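Local coordinates for cleavage stimulation factor 77 (Encephalitozoon cuniculi, PDB 2UY1), which probably binds mRNA, as a nuclear helical-repeat protein of the suppressor-of-forked family, whose members serve in 3'-end processing of transcripts, at residues E358-F363 with R374-R379; E392-F395 with E401-R404. All coordinates share one frame; numbering follows the deposited sequence.

Interaction 1: residues E358-F363 with R374-R379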
loop_
_atom_site.group_PDB
_atom_site.type_symbol
_atom_site.label_atom_id
_atom_site.label_comp_id
_atom_site.label_asym_id
_atom_site.label_seq_id
_atom_site.Cartn_x
_atom_site.Cartn_y
_atom_site.Cartn_z
ATOM N N GLU B 358 1.354 -4.960 16.007
ATOM C CA GLU B 358 0.850 -3.945 15.083
ATOM C C GLU B 358 -0.651 -3.763 15.109
ATOM O O GLU B 358 -1.123 -2.629 15.096
ATOM C CB GLU B 358 1.334 -4.205 13.645
ATOM C CG GLU B 358 0.834 -3.181 12.585
ATOM C CD GLU B 358 1.534 -3.304 11.226
ATOM O OE1 GLU B 358 2.784 -3.130 11.115
ATOM O OE2 GLU B 358 0.812 -3.488 10.226
ATOM N N GLU B 359 -1.398 -4.879 15.120
ATOM C CA GLU B 359 -2.840 -4.821 15.100
ATOM C C GLU B 359 -3.348 -4.308 16.414
ATOM O O GLU B 359 -4.353 -3.679 16.381
ATOM C CB GLU B 359 -3.488 -6.188 14.806
ATOM C CG GLU B 359 -3.337 -6.728 13.376
ATOM C CD GLU B 359 -4.047 -5.895 12.300
ATOM O OE1 GLU B 359 -5.114 -5.367 12.617
ATOM O OE2 GLU B 359 -3.541 -5.765 11.144
ATOM N N PHE B 360 -2.657 -4.592 17.536
ATOM C CA PHE B 360 -3.004 -4.050 18.877
ATOM C C PHE B 360 -2.743 -2.539 18.910
ATOM O O PHE B 360 -3.576 -1.820 19.374
ATOM C CB PHE B 360 -2.120 -4.687 19.965
ATOM C CG PHE B 360 -2.547 -4.428 21.418
ATOM C CD1 PHE B 360 -3.718 -3.787 21.744
ATOM C CD2 PHE B 360 -1.739 -4.917 22.478
ATOM C CE1 PHE B 360 -4.097 -3.578 23.060
ATOM C CE2 PHE B 360 -2.095 -4.707 23.779
ATOM C CZ PHE B 360 -3.255 -4.020 24.084
ATOM N N PHE B 361 -1.566 -2.091 18.491
ATOM C CA PHE B 361 -1.285 -0.677 18.523
ATOM C C PHE B 361 -2.231 0.105 17.656
ATOM O O PHE B 361 -2.733 1.132 18.082
ATOM C CB PHE B 361 0.176 -0.363 18.206
ATOM C CG PHE B 361 0.429 1.122 18.013
ATOM C CD1 PHE B 361 0.336 2.010 19.122
ATOM C CD2 PHE B 361 0.681 1.633 16.738
ATOM C CE1 PHE B 361 0.494 3.427 18.971
ATOM C CE2 PHE B 361 0.869 3.056 16.570
ATOM C CZ PHE B 361 0.781 3.926 17.739
ATOM N N LEU B 362 -2.501 -0.370 16.460
ATOM C CA LEU B 362 -3.257 0.434 15.472
ATOM C C LEU B 362 -4.734 0.439 15.806
ATOM O O LEU B 362 -5.470 1.388 15.517
ATOM C CB LEU B 362 -3.059 -0.069 14.047
ATOM C CG LEU B 362 -1.656 0.091 13.422
ATOM C CD1 LEU B 362 -1.643 -0.604 12.088
ATOM C CD2 LEU B 362 -1.147 1.580 13.260
ATOM N N PHE B 363 -5.166 -0.663 16.423
ATOM C CA PHE B 363 -6.502 -0.748 16.993
ATOM C C PHE B 363 -6.609 0.296 18.102
ATOM O O PHE B 363 -7.580 0.999 18.211
ATOM C CB PHE B 363 -6.743 -2.126 17.634
ATOM C CG PHE B 363 -7.986 -2.172 18.492
ATOM C CD1 PHE B 363 -9.266 -2.238 17.902
ATOM C CD2 PHE B 363 -7.897 -2.186 19.869
ATOM C CE1 PHE B 363 -10.432 -2.275 18.711
ATOM C CE2 PHE B 363 -9.056 -2.197 20.687
ATOM C CZ PHE B 363 -10.324 -2.233 20.104
ATOM N N ARG B 374 -0.279 5.030 23.497
ATOM C CA ARG B 374 1.057 5.600 23.682
ATOM C C ARG B 374 1.941 4.770 24.615
ATOM O O ARG B 374 3.112 4.527 24.306
ATOM C CB ARG B 374 0.994 7.032 24.198
ATOM C CG ARG B 374 0.521 8.064 23.208
ATOM C CD ARG B 374 0.293 9.346 24.014
ATOM N NE ARG B 374 -0.075 10.515 23.213
ATOM C CZ ARG B 374 0.686 11.084 22.285
ATOM N NH1 ARG B 374 1.874 10.587 21.971
ATOM N NH2 ARG B 374 0.256 12.159 21.646
ATOM N N ALA B 375 1.362 4.320 25.722
ATOM C CA ALA B 375 2.045 3.389 26.643
ATOM C C ALA B 375 2.441 2.067 26.008
ATOM O O ALA B 375 3.511 1.516 26.320
ATOM C CB ALA B 375 1.169 3.126 27.860
ATOM N N LEU B 376 1.576 1.529 25.143
ATOM C CA LEU B 376 1.899 0.278 24.455
ATOM C C LEU B 376 3.079 0.474 23.456
ATOM O O LEU B 376 4.042 -0.340 23.448
ATOM C CB LEU B 376 0.659 -0.336 23.784
ATOM C CG LEU B 376 0.892 -1.617 22.982
ATOM C CD1 LEU B 376 1.223 -2.845 23.946
ATOM C CD2 LEU B 376 -0.262 -1.917 22.003
ATOM N N PHE B 377 2.980 1.514 22.617
ATOM C CA PHE B 377 4.040 1.896 21.674
ATOM C C PHE B 377 5.415 1.981 22.351
ATOM O O PHE B 377 6.380 1.473 21.784
ATOM C CB PHE B 377 3.674 3.233 21.030
ATOM C CG PHE B 377 4.560 3.656 19.875
ATOM C CD1 PHE B 377 4.351 3.168 18.571
ATOM C CD2 PHE B 377 5.578 4.608 20.083
ATOM C CE1 PHE B 377 5.177 3.603 17.493
ATOM C CE2 PHE B 377 6.369 5.055 19.031
ATOM C CZ PHE B 377 6.164 4.555 17.729
ATOM N N LYS B 378 5.490 2.608 23.547
ATOM C CA LYS B 378 6.722 2.739 24.356
ATOM C C LYS B 378 7.372 1.414 24.758
ATOM O O LYS B 378 8.574 1.287 24.659
ATOM C CB LYS B 378 6.524 3.625 25.586
ATOM C CG LYS B 378 6.345 5.110 25.280
ATOM C CD LYS B 378 5.777 5.839 26.491
ATOM C CE LYS B 378 5.586 7.307 26.248
ATOM N NZ LYS B 378 4.362 7.779 27.073
ATOM N N ARG B 379 6.556 0.422 25.083
ATOM C CA ARG B 379 6.962 -0.951 25.435
ATOM C C ARG B 379 7.279 -1.933 24.296
ATOM O O ARG B 379 7.873 -3.006 24.551
ATOM C CB ARG B 379 5.797 -1.631 26.119
ATOM C CG ARG B 379 5.240 -0.955 27.319
ATOM C CD ARG B 379 3.996 -1.757 27.699
ATOM N NE ARG B 379 4.200 -3.103 27.251
ATOM C CZ ARG B 379 3.265 -4.008 26.940
ATOM N NH1 ARG B 379 1.985 -3.729 27.020
ATOM N NH2 ARG B 379 3.656 -5.228 26.557
#
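Leu376 drives one of its two methyls onto the Phe360 ring, and this is the tightest point between 358-363 and 374-379. CD2 lies over the ring face, toward its rim, and comes within 3.4 Å of Phe360 CD2. It is a CH-pi contact: CD2 of Leu376 stands 22° off the normal of the Phe360 ring. The other methyl, CD1, touches the same ring, 3.8 Å from Phe360 CE2. The side chain can reach across because CG of Leu376 is anti to the backbone N. CD2 also fills the angle between two neighbours, since it lies 4.1 Å from CB of Phe361.

The second half of the contact is aromatic and looser. CD1 of Phe377 sits over one face of the Phe361 ring, toward its rim, with CZ of Phe361 3.7 Å away. The planes meet obliquely, at 42°. CB of Phe377 also rests on CE1 of Phe361, so the pair is held by more than the ring atoms. All four contacting residues are buried, and no hydrogen bond crosses between the segments.

The solvent side of 374-379 carries Ala375 and Lys378, which are exposed and make no contact with 358-363. The apolar seam continues beyond the pair instead. Tyr340 and Phe343 meet the Phe360 ring from helix 337-349, while Met390 of helix 384-397 touches both Phe361 and Phe377. The segment axes approach to 9.6 Å and run nearly antiparallel, at 151°. Two consecutive helices joined by a short turn and packed through apolar side chains form a helical hairpin, the building unit of TPR-like repeat proteins such as this one.

Interaction 2: residues E392-F395 with E401-R404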
loop_
_atom_site.group_PDB
_atom_site.type_symbol
_atom_site.label_atom_id
_atom_site.label_comp_id
_atom_site.label_asym_id
_atom_site.label_seq_id
_atom_site.Cartn_x
_atom_site.Cartn_y
_atom_site.Cartn_z
ATOM N N GLU B 392 2.344 10.281 12.361
ATOM C CA GLU B 392 1.251 11.029 11.708
ATOM C C GLU B 392 0.205 11.501 12.731
ATOM O O GLU B 392 -0.223 12.676 12.731
ATOM C CB GLU B 392 0.539 10.196 10.632
ATOM C CG GLU B 392 -0.750 10.900 9.936
ATOM C CD GLU B 392 -0.417 11.999 8.904
ATOM O OE1 GLU B 392 0.736 12.498 8.854
ATOM O OE2 GLU B 392 -1.306 12.397 8.111
ATOM N N TYR B 393 -0.175 10.592 13.610
ATOM C CA TYR B 393 -1.022 10.986 14.817
ATOM C C TYR B 393 -0.507 12.163 15.694
ATOM O O TYR B 393 -1.245 13.109 15.981
ATOM C CB TYR B 393 -1.225 9.757 15.680
ATOM C CG TYR B 393 -2.261 9.954 16.792
ATOM C CD1 TYR B 393 -3.597 9.646 16.572
ATOM C CD2 TYR B 393 -1.897 10.459 18.016
ATOM C CE1 TYR B 393 -4.542 9.764 17.596
ATOM C CE2 TYR B 393 -2.844 10.610 19.057
ATOM C CZ TYR B 393 -4.137 10.261 18.825
ATOM O OH TYR B 393 -5.082 10.412 19.802
ATOM N N GLU B 394 0.700 12.042 16.220
ATOM C CA GLU B 394 1.429 13.184 16.871
ATOM C C GLU B 394 1.453 14.523 16.126
ATOM O O GLU B 394 1.111 15.588 16.714
ATOM C CB GLU B 394 2.875 12.732 17.208
ATOM C CG GLU B 394 3.578 13.603 18.260
ATOM C CD GLU B 394 2.747 13.689 19.530
ATOM O OE1 GLU B 394 2.153 12.685 19.875
ATOM O OE2 GLU B 394 2.708 14.742 20.175
ATOM N N PHE B 395 1.860 14.512 14.830
ATOM C CA PHE B 395 1.706 15.674 13.990
ATOM C C PHE B 395 0.282 16.268 13.917
ATOM O O PHE B 395 0.102 17.486 13.903
ATOM C CB PHE B 395 2.246 15.403 12.571
ATOM C CG PHE B 395 2.461 16.666 11.735
ATOM C CD1 PHE B 395 3.681 17.322 11.742
ATOM C CD2 PHE B 395 1.435 17.196 10.940
ATOM C CE1 PHE B 395 3.897 18.453 10.939
ATOM C CE2 PHE B 395 1.642 18.312 10.167
ATOM C CZ PHE B 395 2.853 18.976 10.157
ATOM N N GLU B 401 7.080 19.239 19.301
ATOM C CA GLU B 401 8.221 18.769 20.108
ATOM C C GLU B 401 8.271 17.247 20.164
ATOM O O GLU B 401 9.299 16.618 19.841
ATOM C CB GLU B 401 8.192 19.341 21.542
ATOM C CG GLU B 401 8.925 20.615 21.684
ATOM C CD GLU B 401 9.163 20.972 23.150
ATOM O OE1 GLU B 401 8.830 20.178 24.091
ATOM O OE2 GLU B 401 9.753 22.052 23.349
ATOM N N LEU B 402 7.165 16.632 20.539
ATOM C CA LEU B 402 7.154 15.173 20.525
ATOM C C LEU B 402 7.291 14.544 19.110
ATOM O O LEU B 402 7.980 13.520 18.942
ATOM C CB LEU B 402 5.935 14.602 21.267
ATOM C CG LEU B 402 5.823 13.045 21.412
ATOM C CD1 LEU B 402 7.093 12.286 22.043
ATOM C CD2 LEU B 402 4.624 12.691 22.289
ATOM N N PHE B 403 6.585 15.115 18.126
ATOM C CA PHE B 403 6.686 14.731 16.704
ATOM C C PHE B 403 8.174 14.661 16.312
ATOM O O PHE B 403 8.616 13.670 15.730
ATOM C CB PHE B 403 5.875 15.734 15.838
ATOM C CG PHE B 403 6.173 15.674 14.354
ATOM C CD1 PHE B 403 5.588 14.698 13.521
ATOM C CD2 PHE B 403 7.123 16.568 13.785
ATOM C CE1 PHE B 403 5.927 14.639 12.128
ATOM C CE2 PHE B 403 7.420 16.514 12.469
ATOM C CZ PHE B 403 6.800 15.578 11.628
ATOM N N ARG B 404 8.961 15.675 16.687
ATOM C CA ARG B 404 10.380 15.767 16.292
ATOM C C ARG B 404 11.187 14.654 16.929
ATOM O O ARG B 404 12.069 14.045 16.285
ATOM C CB ARG B 404 10.988 17.125 16.646
ATOM C CG ARG B 404 10.730 18.238 15.666
ATOM C CD ARG B 404 11.553 19.521 15.984
ATOM N NE ARG B 404 11.506 20.430 14.834
ATOM C CZ ARG B 404 12.342 20.342 13.817
ATOM N NH1 ARG B 404 13.287 19.425 13.864
ATOM N NH2 ARG B 404 12.259 21.176 12.806
#
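Phe395 and Phe403 make the aromatic part of the contact between 392-395 and 401-404. They form a T-shaped (edge-to-face) pair in which Phe395 supplies the edge. CD1 of Phe395 lies over the centre of the Phe403 ring, 3.4 Å above its plane. The ring centroids are 4.9 Å apart and the planes meet at 64°. CB of Phe395 adds to the grip, at 3.5 Å from CD1 of Phe403. Both side chains extend in the same direction, one alongside the other.

Van der Waals contacts of Glu394 make up the rest. Its CG packs against the backbone of Phe403, 3.4 Å from the N atom. Beyond CG the chain bends (chi2 55°) and brings the carboxylate against Leu402; the two side chains cross at about a right angle. There OE2 is 3.4 Å from CB of Leu402, and OE1 is 3.5 Å from CD2 of Leu402.

The polar bonds of Glu394 are made outside the two segments. OE1 forms a salt bridge with Arg374, and OE2 accepts a hydrogen bond from the backbone N of Ser399. Each oxygen of this buried carboxylate therefore has a partner, and the positive charge of Arg374 probably favours its ionised form.

Another protein chain of the assembly packs on Phe395 and Phe403, so the aromatic pair is part of the interface between the chains. The contact lies near the turn between helices 384-397 and 400-415, which follow each other in the chain. Arg374 reaches it from helix 370-379.

How the interactions relate
Interaction 1 and interaction 2 follow each other in the chain, with centres 16 Å apart. Interaction 1 pairs helices 354-367 and 370-379, and interaction 2 pairs helices 384-397 and 400-415. Arg374 and Glu394 connect them directly. NH2 of Arg374 is 2.6 Å from OE1 of Glu394 in a salt bridge, and NH1 of Arg374 packs 3.5 Å from CD2 of Leu402. Phe377 of interaction 1 also packs on Leu406, further along helix 400-415. The two differ in setting. No other chain touches the segments of interaction 1, whereas interaction 2 meets a second protein chain.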